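Long-range contacts in UDP-N-Acetylglucosamine 2-Epimerase (Thermus thermophilus, PDB 1V4V), which probably interconverts UDP-N-acetylglucosamine and UDP-N-acetylmannosamine by inverting the configuration at carbon 2 of the sugar: residues A18-P23 / L96-T101; V121-R126 / D148-P153; T204-E209 / T280-L285; L276-D281 / V294-L299; L299-E304 / A317-E322. All coordinates share one frame; numbering follows the deposited sequence. Where two conformers were deposited one is given.

Contact 1: residues A18-P23 / L96-T101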
# COMPACT_ATOMS: atom_id res chain seq x y z
N ALA A 18 14.38 -14.03 7.74
CA ALA A 18 15.06 -14.08 9.03
C ALA A 18 16.54 -13.73 8.87
O ALA A 18 17.11 -12.97 9.66
CB ALA A 18 14.90 -15.47 9.64
N THR A 19 17.15 -14.27 7.82
CA THR A 19 18.56 -14.02 7.55
C THR A 19 18.86 -12.55 7.34
O THR A 19 19.83 -12.02 7.88
CB THR A 19 19.03 -14.80 6.30
OG1 THR A 19 18.91 -16.21 6.54
CG2 THR A 19 20.47 -14.47 5.97
N LYS A 20 18.02 -11.88 6.55
CA LYS A 20 18.23 -10.46 6.28
C LYS A 20 17.86 -9.56 7.45
O LYS A 20 18.32 -8.43 7.54
CB LYS A 20 17.44 -10.05 5.03
CG LYS A 20 17.91 -10.74 3.76
CD LYS A 20 17.13 -10.26 2.55
CE LYS A 20 17.57 -10.97 1.28
NZ LYS A 20 19.01 -10.75 0.99
N MSE A 21 17.03 -10.08 8.36
CA MSE A 21 16.61 -9.29 9.52
C MSE A 21 17.50 -9.46 10.74
O MSE A 21 17.59 -8.56 11.58
CB MSE A 21 15.16 -9.63 9.88
CG MSE A 21 14.15 -9.14 8.85
SE MSE A 21 14.03 -7.22 8.74
CE MSE A 21 12.17 -7.03 9.26
N ALA A 22 18.17 -10.61 10.85
CA ALA A 22 19.06 -10.89 11.98
C ALA A 22 20.05 -9.75 12.25
O ALA A 22 20.23 -9.34 13.40
CB ALA A 22 19.82 -12.20 11.74
N PRO A 23 20.70 -9.22 11.20
CA PRO A 23 21.66 -8.12 11.40
C PRO A 23 21.00 -6.89 12.01
O PRO A 23 21.62 -6.16 12.79
CB PRO A 23 22.17 -7.85 9.99
CG PRO A 23 22.06 -9.18 9.32
CD PRO A 23 20.72 -9.69 9.80
N LEU A 96 9.01 -3.42 12.11
CA LEU A 96 9.84 -3.55 10.92
C LEU A 96 9.40 -4.78 10.15
O LEU A 96 9.20 -5.84 10.72
CB LEU A 96 11.32 -3.70 11.31
CG LEU A 96 12.03 -2.50 11.95
CD1 LEU A 96 13.47 -2.86 12.27
CD2 LEU A 96 11.99 -1.31 11.01
N VAL A 97 9.19 -4.61 8.85
CA VAL A 97 8.82 -5.73 8.01
C VAL A 97 9.80 -5.78 6.86
O VAL A 97 10.53 -4.82 6.61
CB VAL A 97 7.36 -5.62 7.47
CG1 VAL A 97 6.36 -5.75 8.63
CG2 VAL A 97 7.15 -4.32 6.73
N HIS A 98 9.82 -6.91 6.17
CA HIS A 98 10.74 -7.11 5.06
C HIS A 98 10.05 -7.94 3.99
O HIS A 98 9.27 -8.84 4.29
CB HIS A 98 11.98 -7.87 5.55
CG HIS A 98 12.95 -8.20 4.46
ND1 HIS A 98 14.06 -7.42 4.19
CD2 HIS A 98 12.96 -9.20 3.54
CE1 HIS A 98 14.71 -7.93 3.16
NE2 HIS A 98 14.06 -9.00 2.75
N GLY A 99 10.35 -7.65 2.73
CA GLY A 99 9.76 -8.46 1.69
C GLY A 99 8.48 -7.95 1.07
O GLY A 99 7.95 -6.89 1.43
N ASP A 100 7.96 -8.76 0.16
CA ASP A 100 6.77 -8.41 -0.60
C ASP A 100 5.63 -9.42 -0.50
O ASP A 100 4.77 -9.45 -1.37
CB ASP A 100 7.17 -8.26 -2.07
CG ASP A 100 8.47 -7.48 -2.25
OD1 ASP A 100 9.20 -7.75 -3.22
OD2 ASP A 100 8.75 -6.59 -1.42
N THR A 101 5.60 -10.25 0.55
CA THR A 101 4.52 -11.22 0.66
C THR A 101 3.22 -10.59 1.14
O THR A 101 3.21 -9.49 1.68
CB THR A 101 4.87 -12.37 1.64
OG1 THR A 101 5.01 -11.83 2.96
CG2 THR A 101 6.16 -13.06 1.23
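Lys-20, on helix 15-29, lays the aliphatic part of its side chain across the imidazole of His-98. Its CB stands over one face of the ring, and CD approaches to 3.3 Å from His-98 NE2, so methylenes rather than the ammonium group do the touching. The chain runs extended as far as CE and bends only at the last torsion (chi4 -59°), which turns NZ away, 5.5 Å from His-98 NE2. Glu-122 forms a long, weak ion pair with that ammonium and packs against His-98 as well. A glycerol is bound about 4 Å from the lysine side chain.

One residue on, Met-21, built as selenomethionine, reaches down to the strand with a chain bent at chi2 and chi3. Its methyl CE settles against the backbone, 3.5 Å from Leu-96 O, and meets Leu-96 CB at 4.0 Å. Selenium passes His-98 CB at 3.8 Å; SE lies 5.2 Å from the centroid of the His-98 ring and 59° off its normal, an oblique approach. Phe-12 and Val-121, on adjoining strands, also touch Met-21.

The helix thus packs on the parallel sheet chiefly through methylenes, a methyl and selenium, without a hydrogen bond between the two segments. Such an attachment depends on shape, while the polar ends of Lys-20 and His-98 are not paired with each other.

Contact 2: residues V121-R126 / D148-P153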
# COMPACT_ATOMS: atom_id res chain seq x y z
N VAL A 121 12.17 -2.79 5.42
CA VAL A 121 13.56 -3.11 5.07
C VAL A 121 13.68 -3.64 3.64
O VAL A 121 12.84 -4.42 3.17
CB VAL A 121 14.13 -4.15 6.07
CG1 VAL A 121 15.60 -4.46 5.75
CG2 VAL A 121 14.01 -3.61 7.51
N GLU A 122 14.73 -3.20 2.95
CA GLU A 122 15.01 -3.56 1.56
C GLU A 122 13.85 -3.16 0.65
O GLU A 122 13.44 -3.93 -0.21
CB GLU A 122 15.28 -5.07 1.42
CG GLU A 122 16.10 -5.39 0.16
CD GLU A 122 16.20 -6.88 -0.15
OE1 GLU A 122 16.60 -7.66 0.73
OE2 GLU A 122 15.88 -7.26 -1.30
N ALA A 123 13.35 -1.95 0.85
CA ALA A 123 12.23 -1.41 0.09
C ALA A 123 12.60 -0.63 -1.17
O ALA A 123 13.70 -0.08 -1.28
CB ALA A 123 11.39 -0.52 1.00
N GLY A 124 11.68 -0.60 -2.13
CA GLY A 124 11.93 0.16 -3.35
C GLY A 124 12.06 -0.59 -4.66
O GLY A 124 11.98 0.02 -5.73
N LEU A 125 12.28 -1.90 -4.60
CA LEU A 125 12.41 -2.67 -5.84
C LEU A 125 11.04 -2.76 -6.51
O LEU A 125 10.05 -3.07 -5.87
CB LEU A 125 12.97 -4.06 -5.53
CG LEU A 125 14.31 -4.04 -4.79
CD1 LEU A 125 14.84 -5.46 -4.64
CD2 LEU A 125 15.31 -3.18 -5.55
N ARG A 126 11.01 -2.49 -7.81
CA ARG A 126 9.75 -2.52 -8.56
C ARG A 126 9.86 -3.19 -9.93
O ARG A 126 10.93 -3.21 -10.55
CB ARG A 126 9.24 -1.09 -8.77
CG ARG A 126 8.90 -0.34 -7.49
CD ARG A 126 7.58 -0.83 -6.89
NE ARG A 126 7.19 -0.04 -5.72
CZ ARG A 126 7.60 -0.28 -4.48
NH1 ARG A 126 8.41 -1.29 -4.22
NH2 ARG A 126 7.18 0.50 -3.49
N ASP A 148 6.55 4.45 7.54
CA ASP A 148 7.07 5.67 8.15
C ASP A 148 8.49 5.89 7.63
O ASP A 148 8.88 7.02 7.33
CB ASP A 148 7.10 5.53 9.67
CG ASP A 148 7.80 6.69 10.35
OD1 ASP A 148 7.33 7.84 10.22
OD2 ASP A 148 8.83 6.44 11.02
N LEU A 149 9.25 4.81 7.53
CA LEU A 149 10.62 4.88 7.05
C LEU A 149 10.91 3.72 6.11
O LEU A 149 10.70 2.55 6.47
CB LEU A 149 11.59 4.86 8.23
CG LEU A 149 13.09 5.05 7.94
CD1 LEU A 149 13.30 6.28 7.06
CD2 LEU A 149 13.85 5.20 9.26
N ASP A 150 11.37 4.04 4.91
CA ASP A 150 11.73 3.02 3.92
C ASP A 150 13.24 2.92 3.88
O ASP A 150 13.93 3.94 3.75
CB ASP A 150 11.22 3.41 2.53
CG ASP A 150 9.78 3.03 2.31
OD1 ASP A 150 9.04 3.83 1.70
OD2 ASP A 150 9.38 1.92 2.73
N PHE A 151 13.75 1.70 4.00
CA PHE A 151 15.19 1.46 3.95
C PHE A 151 15.48 0.88 2.57
O PHE A 151 15.29 -0.31 2.33
CB PHE A 151 15.58 0.48 5.05
CG PHE A 151 15.23 0.97 6.44
CD1 PHE A 151 16.05 1.90 7.08
CD2 PHE A 151 14.08 0.53 7.08
CE1 PHE A 151 15.73 2.37 8.36
CE2 PHE A 151 13.75 1.00 8.36
CZ PHE A 151 14.58 1.92 9.00
N ALA A 152 15.91 1.75 1.66
CA ALA A 152 16.21 1.35 0.28
C ALA A 152 17.61 0.78 0.14
O ALA A 152 18.58 1.36 0.61
CB ALA A 152 16.03 2.54 -0.65
N PRO A 153 17.74 -0.37 -0.54
CA PRO A 153 19.06 -0.97 -0.73
C PRO A 153 19.96 -0.21 -1.70
O PRO A 153 21.18 -0.23 -1.58
CB PRO A 153 18.72 -2.38 -1.22
CG PRO A 153 17.47 -2.14 -2.03
CD PRO A 153 16.68 -1.21 -1.12
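Val-121 runs beside Phe-151 with their CA atoms 5.0 Å apart, after which the chain swings over strand 149-152, the two end-to-end directions differing by 67°. Glu-122 has left-handed backbone angles where the chain changes direction. A bond runs from Ala-123 N to Phe-151 O (2.9 Å, 153° at the hydrogen), its donor standing 40° out of the carbonyl plane. Ala-123 O is buried and has no hydrogen-bond partner in the model. It faces carbon instead, with Ala-152 CA at 3.3 Å and Pro-153 CD at 3.2 Å.

Among the side chains, Val-121 CG2 meets Phe-151 CD2 obliquely at 4.2 Å. The phenyl group continues into the core, touching Leu-96 on strand 94-98 and two valines of helix 353-364, Val-357 and Val-361. Ala-123 turns its methyl to the carboxylate of Asp-150, with CB 3.6 Å from OD2. The pyrrolidine of Pro-153 is flanked by Glu-122, whose side chain crosses it at about a right angle, CG to CG, and by Leu-125, whose CD2 lies 4.3 Å from Pro-153 CG.

Here a loop leaves the C-terminal end of one parallel strand and leans on the next strand as it too ends, as in a Rossmann-like domain of the GT-B fold, where such strand ends border the cleft between the domains.

Contact 3: residues T204-E209 / T280-L285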
# COMPACT_ATOMS: atom_id res chain seq x y z
N THR A 204 32.47 -24.56 -5.98
CA THR A 204 31.03 -24.81 -6.05
C THR A 204 30.55 -24.80 -7.52
O THR A 204 30.78 -23.84 -8.26
CB THR A 204 30.24 -23.74 -5.24
OG1 THR A 204 29.86 -24.30 -3.97
CG2 THR A 204 29.01 -23.25 -5.99
N MSE A 205 29.94 -25.90 -7.95
CA MSE A 205 29.41 -26.00 -9.33
C MSE A 205 28.05 -26.66 -9.27
O MSE A 205 27.94 -27.82 -8.85
CB MSE A 205 30.37 -26.85 -10.17
CG MSE A 205 31.72 -26.17 -10.52
SE MSE A 205 32.61 -27.02 -12.01
CE MSE A 205 33.18 -28.57 -11.08
N HIS A 206 27.00 -25.94 -9.67
CA HIS A 206 25.65 -26.51 -9.65
C HIS A 206 24.64 -25.83 -10.56
O HIS A 206 23.45 -26.13 -10.48
CB HIS A 206 25.08 -26.52 -8.22
CG HIS A 206 24.81 -25.15 -7.68
ND1 HIS A 206 23.54 -24.67 -7.46
CD2 HIS A 206 25.66 -24.16 -7.31
CE1 HIS A 206 23.61 -23.44 -6.98
NE2 HIS A 206 24.88 -23.11 -6.88
N ARG A 207 25.09 -24.92 -11.42
CA ARG A 207 24.18 -24.26 -12.34
C ARG A 207 23.67 -25.35 -13.28
O ARG A 207 24.46 -26.00 -13.97
CB ARG A 207 24.92 -23.17 -13.13
CG ARG A 207 24.01 -22.28 -13.96
CD ARG A 207 24.79 -21.16 -14.62
NE ARG A 207 23.90 -20.25 -15.35
CZ ARG A 207 22.95 -19.51 -14.78
NH1 ARG A 207 22.76 -19.56 -13.47
NH2 ARG A 207 22.19 -18.72 -15.53
N ARG A 208 22.36 -25.55 -13.31
CA ARG A 208 21.78 -26.60 -14.13
C ARG A 208 22.23 -26.60 -15.59
O ARG A 208 22.42 -27.67 -16.17
CB ARG A 208 20.25 -26.53 -14.09
CG ARG A 208 19.62 -27.83 -14.56
CD ARG A 208 18.21 -27.65 -15.07
NE ARG A 208 17.66 -28.91 -15.56
CZ ARG A 208 18.25 -29.68 -16.47
NH1 ARG A 208 19.41 -29.32 -17.00
NH2 ARG A 208 17.69 -30.82 -16.85
N GLU A 209 22.41 -25.42 -16.19
CA GLU A 209 22.83 -25.36 -17.58
C GLU A 209 24.26 -25.87 -17.79
O GLU A 209 24.61 -26.32 -18.88
CB GLU A 209 22.72 -23.93 -18.13
CG GLU A 209 23.67 -22.92 -17.52
CD GLU A 209 23.70 -21.62 -18.30
OE1 GLU A 209 24.13 -21.64 -19.47
OE2 GLU A 209 23.30 -20.58 -17.74
N THR A 280 33.10 -20.59 -8.60
CA THR A 280 31.68 -20.96 -8.64
C THR A 280 31.01 -20.61 -9.96
O THR A 280 31.61 -19.97 -10.83
CB THR A 280 30.92 -20.23 -7.51
OG1 THR A 280 29.56 -20.69 -7.47
CG2 THR A 280 30.92 -18.71 -7.75
N ASP A 281 29.76 -21.03 -10.11
CA ASP A 281 28.99 -20.71 -11.30
C ASP A 281 27.63 -20.21 -10.82
O ASP A 281 26.68 -20.08 -11.60
CB ASP A 281 28.83 -21.92 -12.23
CG ASP A 281 28.03 -23.05 -11.61
OD1 ASP A 281 27.78 -24.05 -12.32
OD2 ASP A 281 27.64 -22.96 -10.42
N SER A 282 27.57 -19.92 -9.53
CA SER A 282 26.35 -19.43 -8.89
C SER A 282 26.40 -17.94 -8.57
O SER A 282 27.34 -17.46 -7.95
CB SER A 282 26.11 -20.20 -7.59
OG SER A 282 25.18 -19.53 -6.76
N GLY A 283 25.37 -17.21 -8.99
CA GLY A 283 25.32 -15.79 -8.72
C GLY A 283 25.19 -15.52 -7.24
O GLY A 283 25.81 -14.59 -6.71
N GLY A 284 24.39 -16.33 -6.55
CA GLY A 284 24.20 -16.15 -5.12
C GLY A 284 25.49 -16.32 -4.34
O GLY A 284 25.81 -15.51 -3.46
N LEU A 285 26.25 -17.36 -4.65
CA LEU A 285 27.50 -17.60 -3.96
C LEU A 285 28.54 -16.55 -4.31
O LEU A 285 29.37 -16.18 -3.48
CB LEU A 285 28.02 -19.00 -4.27
CG LEU A 285 27.24 -20.09 -3.52
CD1 LEU A 285 27.74 -21.45 -3.91
CD2 LEU A 285 27.40 -19.88 -2.02
O HOH W 1 26.94 -26.56 -12.63
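Asp-281 OD1 is gripped from several directions: by the backbone N of Arg-207 at 3.0 Å, by a water that donates to it at 2.7 Å, by ND2 of Asn-210, and weakly by His-206 N. The other oxygen, OD2, takes a nearly straight bond from His-206 N (3.1 Å, 171° at the hydrogen). Both backbone donors arrive on the syn sides, that of His-206 closer to the carboxylate plane than that of Arg-207. With CG between its own backbone N and carbonyl carbon (chi1 64°), the carboxylate faces the 204-209 loop, and the same water donates to Arg-207 O. An alanine in place of Asp-281 would probably leave the N-H groups of His-206 and Arg-207 without their acceptor and free this loop to shift.

Beside this carboxylate, Thr-204 O receives a weak bond from Thr-280 OG1 and a closer CA-H contact, 3.0 Å from Thr-280 CA. Thr-280 OG1 in turn accepts from Ser-282 N at 3.0 Å, an ST turn. Ser-282 OG, at the N-cap, accepts from Leu-285 N at 3.2 Å, capping the first turn of helix 283-291. His-206 NE2 comes to 3.2 Å from Ser-282 CB, and His-238 stacks on the imidazole. Arg-207 extends past Asp-281 to Glu-209, in a salt bridge modelled so short that its detail is doubtful; Glu-209 also binds Arg-300.

A capped, glycine-containing helix start beside a loop at the C-terminal strand ends is characteristic of the second Rossmann-like domain of GT-B proteins, where relatives commonly hold the nucleotide.

Contact 4: residues L276-D281 / V294-L299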
# COMPACT_ATOMS: atom_id res chain seq x y z
N LEU A 276 41.20 -18.49 0.06
CA LEU A 276 41.95 -17.50 -0.70
C LEU A 276 41.16 -17.10 -1.94
O LEU A 276 41.37 -16.04 -2.52
CB LEU A 276 43.28 -18.09 -1.20
CG LEU A 276 44.35 -18.60 -0.24
CD1 LEU A 276 45.49 -19.21 -1.05
CD2 LEU A 276 44.87 -17.47 0.62
N LEU A 277 40.26 -17.99 -2.35
CA LEU A 277 39.49 -17.77 -3.57
C LEU A 277 38.27 -18.67 -3.60
O LEU A 277 38.28 -19.77 -3.05
CB LEU A 277 40.39 -18.11 -4.76
CG LEU A 277 39.79 -18.25 -6.16
CD1 LEU A 277 39.45 -16.87 -6.69
CD2 LEU A 277 40.79 -18.95 -7.09
N LEU A 278 37.22 -18.19 -4.27
CA LEU A 278 35.99 -18.94 -4.45
C LEU A 278 35.81 -19.17 -5.95
O LEU A 278 35.87 -18.23 -6.74
CB LEU A 278 34.77 -18.17 -3.94
CG LEU A 278 33.43 -18.80 -4.38
CD1 LEU A 278 33.28 -20.17 -3.72
CD2 LEU A 278 32.26 -17.88 -4.02
N VAL A 279 35.61 -20.43 -6.33
CA VAL A 279 35.37 -20.79 -7.73
C VAL A 279 33.91 -21.22 -7.75
O VAL A 279 33.50 -22.11 -7.00
CB VAL A 279 36.25 -21.98 -8.16
CG1 VAL A 279 35.92 -22.38 -9.61
CG2 VAL A 279 37.73 -21.61 -8.04
N THR A 280 33.10 -20.59 -8.60
CA THR A 280 31.68 -20.96 -8.64
C THR A 280 31.01 -20.61 -9.96
O THR A 280 31.61 -19.97 -10.83
CB THR A 280 30.92 -20.23 -7.51
OG1 THR A 280 29.56 -20.69 -7.47
CG2 THR A 280 30.92 -18.71 -7.75
N ASP A 281 29.76 -21.03 -10.11
CA ASP A 281 28.99 -20.71 -11.30
C ASP A 281 27.63 -20.21 -10.82
O ASP A 281 26.68 -20.08 -11.60
CB ASP A 281 28.83 -21.92 -12.23
CG ASP A 281 28.03 -23.05 -11.61
OD1 ASP A 281 27.78 -24.05 -12.32
OD2 ASP A 281 27.64 -22.96 -10.42
N VAL A 294 36.11 -12.03 -0.37
CA VAL A 294 36.83 -13.17 -0.93
C VAL A 294 36.78 -13.10 -2.46
O VAL A 294 35.71 -12.97 -3.04
CB VAL A 294 36.20 -14.51 -0.48
CG1 VAL A 294 36.93 -15.69 -1.11
CG2 VAL A 294 36.28 -14.61 1.04
N PRO A 295 37.95 -13.16 -3.12
CA PRO A 295 38.01 -13.09 -4.59
C PRO A 295 37.16 -14.21 -5.18
O PRO A 295 37.14 -15.32 -4.65
CB PRO A 295 39.49 -13.30 -4.89
CG PRO A 295 40.18 -12.78 -3.66
CD PRO A 295 39.30 -13.32 -2.55
N VAL A 296 36.46 -13.92 -6.27
CA VAL A 296 35.62 -14.93 -6.90
C VAL A 296 35.88 -15.09 -8.39
O VAL A 296 35.94 -14.10 -9.13
CB VAL A 296 34.12 -14.60 -6.74
CG1 VAL A 296 33.27 -15.69 -7.40
CG2 VAL A 296 33.77 -14.43 -5.28
N VAL A 297 36.04 -16.34 -8.83
CA VAL A 297 36.21 -16.63 -10.24
C VAL A 297 34.92 -17.35 -10.66
O VAL A 297 34.52 -18.34 -10.04
CB VAL A 297 37.44 -17.51 -10.53
CG1 VAL A 297 37.43 -17.96 -11.98
CG2 VAL A 297 38.70 -16.74 -10.25
N VAL A 298 34.27 -16.83 -11.69
CA VAL A 298 33.01 -17.38 -12.17
C VAL A 298 33.17 -18.24 -13.41
O VAL A 298 33.70 -17.79 -14.42
CB VAL A 298 32.00 -16.25 -12.47
CG1 VAL A 298 30.66 -16.83 -12.96
CG2 VAL A 298 31.78 -15.41 -11.21
N LEU A 299 32.71 -19.48 -13.33
CA LEU A 299 32.80 -20.41 -14.44
C LEU A 299 31.62 -20.25 -15.39
O LEU A 299 30.78 -21.14 -15.53
CB LEU A 299 32.89 -21.85 -13.91
CG LEU A 299 34.30 -22.42 -13.70
CD1 LEU A 299 35.26 -21.35 -13.23
CD2 LEU A 299 34.23 -23.57 -12.71
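Leu-278 and Val-296 sit side by side on neighbouring parallel strands, pointing the same way, in the beta-alpha-beta unit of strand 275-280, helix 283-291 and strand 296-298. Four backbone bonds join the strands. Leu-278 N donates to Pro-295 O and Leu-278 O accepts from Val-297 N (2.8 Å); Thr-280 repeats the pattern, its N bonded to Val-297 O and its O to Leu-299 N (2.8 Å).

On one face of this ladder, Val-296 spreads its two methyls. Val-296 CG2 meets Leu-278 CD2 at 4.0 Å, and Val-296 CG1 meets Thr-280 CG2 at 3.8 Å. An alanine at Val-296 would probably open a gap between these two side chains. The opposite face carries Leu-277, Val-279, Val-297 and Leu-299, and there Val-279 CG1 packs on Leu-299 CD2 at 3.7 Å.

Helices cover both faces. Helix 283-291 reaches Leu-278, where Leu-285 O lies 3.4 Å from Leu-278 CD2. Across the sheet, Leu-331 of helix 321-332 rests on Leu-277 and Val-297, and Val-324 on Leu-299. Strand 200-203 flanks the pair through Thr-202, bonded to Leu-277 and Val-279, while Lys-315 bonds Val-296 from strand 314-316. Where the ladder begins, Pro-295 has no N-H to give, and its ring carbon CD abuts Leu-276 O at 3.4 Å, an oxygen that accepts a hydrogen bond from NH2 of Arg-342.

Contact 5: residues L299-E304 / A317-E322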
# COMPACT_ATOMS: atom_id res chain seq x y z
N LEU A 299 32.71 -19.48 -13.33
CA LEU A 299 32.80 -20.41 -14.44
C LEU A 299 31.62 -20.25 -15.39
O LEU A 299 30.78 -21.14 -15.53
CB LEU A 299 32.89 -21.85 -13.91
CG LEU A 299 34.30 -22.42 -13.70
CD1 LEU A 299 35.26 -21.35 -13.23
CD2 LEU A 299 34.23 -23.57 -12.71
N ARG A 300 31.57 -19.08 -16.02
CA ARG A 300 30.54 -18.74 -16.99
C ARG A 300 31.15 -17.81 -18.02
O ARG A 300 32.20 -17.21 -17.78
CB ARG A 300 29.36 -18.04 -16.31
CG ARG A 300 28.62 -18.89 -15.29
CD ARG A 300 27.24 -18.31 -15.01
NE ARG A 300 26.37 -18.44 -16.17
CZ ARG A 300 25.23 -17.77 -16.34
NH1 ARG A 300 24.82 -16.91 -15.42
NH2 ARG A 300 24.51 -17.96 -17.43
N ASN A 301 30.51 -17.69 -19.17
CA ASN A 301 31.01 -16.81 -20.22
C ASN A 301 30.51 -15.39 -20.03
O ASN A 301 31.11 -14.44 -20.54
CB ASN A 301 30.59 -17.35 -21.60
CG ASN A 301 31.21 -18.70 -21.91
OD1 ASN A 301 32.42 -18.86 -21.84
ND2 ASN A 301 30.37 -19.67 -22.25
N VAL A 302 29.42 -15.24 -19.29
CA VAL A 302 28.85 -13.92 -19.02
C VAL A 302 28.27 -13.88 -17.61
O VAL A 302 27.94 -14.92 -17.04
CB VAL A 302 27.73 -13.59 -20.04
CG1 VAL A 302 26.56 -14.54 -19.85
CG2 VAL A 302 27.28 -12.15 -19.87
N THR A 303 28.16 -12.68 -17.05
CA THR A 303 27.61 -12.51 -15.70
C THR A 303 26.12 -12.22 -15.72
O THR A 303 25.60 -11.63 -16.67
CB THR A 303 28.32 -11.36 -14.94
OG1 THR A 303 28.22 -10.15 -15.69
CG2 THR A 303 29.79 -11.69 -14.72
N GLU A 304 25.43 -12.64 -14.67
CA GLU A 304 23.99 -12.44 -14.53
C GLU A 304 23.73 -11.08 -13.87
O GLU A 304 22.60 -10.75 -13.54
CB GLU A 304 23.39 -13.56 -13.68
CG GLU A 304 21.87 -13.49 -13.53
CD GLU A 304 21.35 -14.44 -12.46
OE1 GLU A 304 21.75 -14.28 -11.29
OE2 GLU A 304 20.55 -15.33 -12.79
N ALA A 317 35.82 -16.73 -15.99
CA ALA A 317 36.77 -17.71 -16.48
C ALA A 317 36.25 -18.43 -17.72
O ALA A 317 36.99 -19.16 -18.37
CB ALA A 317 37.08 -18.73 -15.38
N GLY A 318 34.97 -18.21 -18.04
CA GLY A 318 34.37 -18.87 -19.18
C GLY A 318 34.08 -20.33 -18.82
O GLY A 318 34.23 -20.72 -17.67
N THR A 319 33.66 -21.12 -19.80
CA THR A 319 33.37 -22.53 -19.56
C THR A 319 34.24 -23.46 -20.40
O THR A 319 34.04 -24.68 -20.40
CB THR A 319 31.89 -22.88 -19.84
OG1 THR A 319 31.54 -22.47 -21.16
CG2 THR A 319 30.99 -22.18 -18.83
N ASP A 320 35.21 -22.90 -21.12
CA ASP A 320 36.12 -23.73 -21.90
C ASP A 320 37.17 -24.26 -20.92
O ASP A 320 37.84 -23.48 -20.25
CB ASP A 320 36.80 -22.90 -22.99
CG ASP A 320 37.88 -23.67 -23.71
OD1 ASP A 320 39.04 -23.22 -23.72
OD2 ASP A 320 37.56 -24.74 -24.28
N PRO A 321 37.33 -25.59 -20.84
CA PRO A 321 38.29 -26.23 -19.93
C PRO A 321 39.72 -25.65 -19.93
O PRO A 321 40.28 -25.38 -18.86
CB PRO A 321 38.26 -27.69 -20.37
CG PRO A 321 36.82 -27.85 -20.79
CD PRO A 321 36.60 -26.61 -21.62
N GLU A 322 40.32 -25.49 -21.10
CA GLU A 322 41.67 -24.94 -21.16
C GLU A 322 41.67 -23.51 -20.60
O GLU A 322 42.57 -23.13 -19.85
CB GLU A 322 42.20 -24.93 -22.60
CG GLU A 322 43.54 -24.21 -22.76
CD GLU A 322 44.68 -24.91 -22.04
OE1 GLU A 322 45.74 -24.28 -21.86
OE2 GLU A 322 44.53 -26.09 -21.66
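Asn-301 and Thr-319 supply the firmer of the two hydrogen bonds between these turns: Thr-319 N donates to Asn-301 OD1 at 3.3 Å, with 140° at the hydrogen. The donor stands 48° out of the carbonyl plane, and the two side chains cross at about a right angle. A second, weak bond joins Gly-318 N to Arg-300 O (3.0 Å), bent to 124°.

Carbon donors fill in around these. Gly-318 CA lies 3.1 Å from Arg-300 O, and Leu-299 CA is 3.5 Å from Gly-318 O. The positive phi of Gly-318 favours glycine, and a side chain there would crowd Asn-301 OD1.

One apolar pair crosses between the segments, Leu-299 CD1 meeting Ala-317 CB at 3.8 Å. Thr-319 adds packing against the backbone: with CG2 anti to its own carbonyl carbon, it sets that methyl 3.5 Å from Leu-299 O and 3.9 Å from Arg-300 CA.

The charged groups face other partners. Arg-300 turns away from the 317-322 segment to a salt bridge with Glu-209, and Val-302 O stands over one face of its guanidinium, toward the rim. Asp-320, at the N-cap of the following helix, caps Gly-323 N.

Both segments leave C-terminal strand ends of the second parallel sheet, one after strand 296-298 and the other after the outermost strand, 314-316. From there the first leads into helix 306-311 and the second into helix 321-332, whose Val-324 and Val-327 touch Leu-299 and Ala-317.

From the N terminus, contact 1 closes the first long loop, bringing helix 15-29 onto strand 94-98; contact 2 follows in series on the same seven-stranded sheet, closes the turn through helix 136-146, and touches contact 1 where Val-97 pairs with Val-121. The chain then passes to the second sheet. Contact 3 closes the excursion from strand 200-203 to the start of helix 283-291. Contact 4, closing the crossover through that helix, starts on the stretch where contact 3 ends, sharing Thr-280 and Asp-281; none of the contacts nests in another. Contact 5 starts on Leu-299, the last residue of contact 4, and carries the series to the outermost strand, 314-316. Contacts 1 and 3 lie on different sheets, with nearest atoms about 9 Å apart.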